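Local coordinates for NADB-Rossmann Superfamily protein (Streptococcus agalactiae, PDB 3LEC), which probably methylates N1 of adenine 22 in tRNA through a Rossmann-type methyltransferase fold, and binds a zinc ion, at residues D46-A50 with A88-D92. Numbering follows the deposited sequence.
Sequences DFAIA and ADNID
Residues 47-50 form an extended strand, with phi from about -170° to -100° and psi from 111° to 155°. Residues 88-92 cross it as the end of a 3-10 segment (Ala88 and Asp89) followed by a loop. Asn90 takes a left-handed conformation (54/48), and Ile91 is extended. No hydrogen bond joins the two segments. The strand alternates: Phe47 and Ile49 point toward the loop, while Ala48 points away and packs on helix 34-41. Strand 45-52 runs parallel between strands 74-78 and 23-28, in the 3-2-1-4-5-7-6 order of a Rossmann-like methyltransferase sheet. The loop passes over Phe47 and Ile49 just before strand 93-99. Ile91 CD1 (chi1 m, chi2 m) rests against both, 3.8 Å from Ile49 CD1 and 4.0 Å from Phe47 CE2, near the ring plane at its edge. Ile49 CD1 and Phe47 CE2 touch each other at 3.9 Å. Ile49 CD1 (chi1 m, chi2 t) also lies 3.6 Å from Asp89 OD2. That carboxylate forms a salt bridge with Arg77 of strand 74-78 and accepts a hydrogen bond from Glu86 N. Phe47 CE2 lies 4.2 Å from Asp89 O, which accepts a hydrogen bond from the Arg24 side chain.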
loop_
_atom_site.group_PDB
_atom_site.type_symbol
_atom_site.label_atom_id
_atom_site.label_comp_id
_atom_site.label_asym_id
_atom_site.label_seq_id
_atom_site.Cartn_x
_atom_site.Cartn_y
_atom_site.Cartn_z
ATOM N N ASP A 46 -11.925 -2.188 -16.235
ATOM C CA ASP A 46 -12.066 -2.810 -17.536
ATOM C C ASP A 46 -11.380 -4.163 -17.626
ATOM O O ASP A 46 -11.832 -5.025 -18.383
ATOM C CB ASP A 46 -11.509 -1.880 -18.610
ATOM C CG ASP A 46 -12.482 -0.780 -18.994
ATOM O OD1 ASP A 46 -13.593 -0.725 -18.416
ATOM O OD2 ASP A 46 -12.134 0.014 -19.899
ATOM N N PHE A 47 -10.301 -4.340 -16.856
ATOM C CA PHE A 47 -9.411 -5.507 -16.969
ATOM C C PHE A 47 -8.496 -5.534 -15.760
ATOM O O PHE A 47 -8.126 -4.478 -15.222
ATOM C CB PHE A 47 -8.572 -5.422 -18.263
ATOM C CG PHE A 47 -7.498 -6.472 -18.390
ATOM C CD1 PHE A 47 -7.822 -7.791 -18.666
ATOM C CD2 PHE A 47 -6.152 -6.127 -18.266
ATOM C CE1 PHE A 47 -6.822 -8.752 -18.805
ATOM C CE2 PHE A 47 -5.160 -7.072 -18.386
ATOM C CZ PHE A 47 -5.496 -8.390 -18.663
ATOM N N ALA A 48 -8.134 -6.736 -15.320
ATOM C CA ALA A 48 -7.173 -6.863 -14.232
ATOM C C ALA A 48 -6.288 -8.095 -14.374
ATOM O O ALA A 48 -6.667 -9.070 -15.027
ATOM C CB ALA A 48 -7.874 -6.846 -12.857
ATOM N N ILE A 49 -5.103 -8.017 -13.778
ATOM C CA ILE A 49 -4.188 -9.157 -13.634
ATOM C C ILE A 49 -3.966 -9.347 -12.140
ATOM O O ILE A 49 -3.692 -8.375 -11.392
ATOM C CB ILE A 49 -2.836 -8.927 -14.339
ATOM C CG1 ILE A 49 -3.024 -8.663 -15.857
ATOM C CG2 ILE A 49 -1.860 -10.100 -14.098
ATOM C CD1 ILE A 49 -1.822 -7.886 -16.465
ATOM N N ALA A 50 -4.098 -10.590 -11.698
ATOM C CA ALA A 50 -3.749 -10.949 -10.325
ATOM C C ALA A 50 -2.392 -11.613 -10.406
ATOM O O ALA A 50 -2.268 -12.706 -10.947
ATOM C CB ALA A 50 -4.794 -11.894 -9.710
ATOM N N ALA A 88 1.618 -4.984 -23.816
ATOM C CA ALA A 88 0.384 -5.362 -24.513
ATOM C C ALA A 88 -0.838 -5.371 -23.619
ATOM O O ALA A 88 -1.965 -5.356 -24.107
ATOM C CB ALA A 88 0.542 -6.729 -25.231
ATOM N N ASP A 89 -0.597 -5.393 -22.307
ATOM C CA ASP A 89 -1.665 -5.449 -21.319
ATOM C C ASP A 89 -2.303 -4.089 -21.094
ATOM O O ASP A 89 -3.446 -4.000 -20.623
ATOM C CB ASP A 89 -1.111 -5.992 -20.000
ATOM C CG ASP A 89 -0.859 -7.480 -20.044
ATOM O OD1 ASP A 89 -1.692 -8.214 -20.629
ATOM O OD2 ASP A 89 0.162 -7.919 -19.472
ATOM N N ASN A 90 -1.569 -3.037 -21.447
ATOM C CA ASN A 90 -2.037 -1.658 -21.323
ATOM C C ASN A 90 -2.523 -1.331 -19.904
ATOM O O ASN A 90 -3.618 -0.804 -19.737
ATOM C CB ASN A 90 -3.156 -1.378 -22.348
ATOM C CG ASN A 90 -3.476 0.105 -22.479
ATOM O OD1 ASN A 90 -2.667 0.960 -22.106
ATOM N ND2 ASN A 90 -4.659 0.417 -23.013
ATOM N N ILE A 91 -1.716 -1.686 -18.903
ATOM C CA ILE A 91 -2.030 -1.422 -17.491
ATOM C C ILE A 91 -1.772 0.043 -17.171
ATOM O O ILE A 91 -0.739 0.576 -17.542
ATOM C CB ILE A 91 -1.168 -2.308 -16.561
ATOM C CG1 ILE A 91 -1.451 -3.794 -16.841
ATOM C CG2 ILE A 91 -1.391 -1.962 -15.092
ATOM C CD1 ILE A 91 -2.921 -4.250 -16.624
ATOM N N ASP A 92 -2.727 0.676 -16.504
ATOM C CA ASP A 92 -2.578 2.063 -16.100
ATOM C C ASP A 92 -2.554 2.192 -14.580
ATOM O O ASP A 92 -2.223 3.255 -14.067
ATOM C CB ASP A 92 -3.691 2.923 -16.702
ATOM C CG ASP A 92 -5.081 2.348 -16.452
ATOM O OD1 ASP A 92 -5.755 2.006 -17.437
ATOM O OD2 ASP A 92 -5.506 2.241 -15.289
#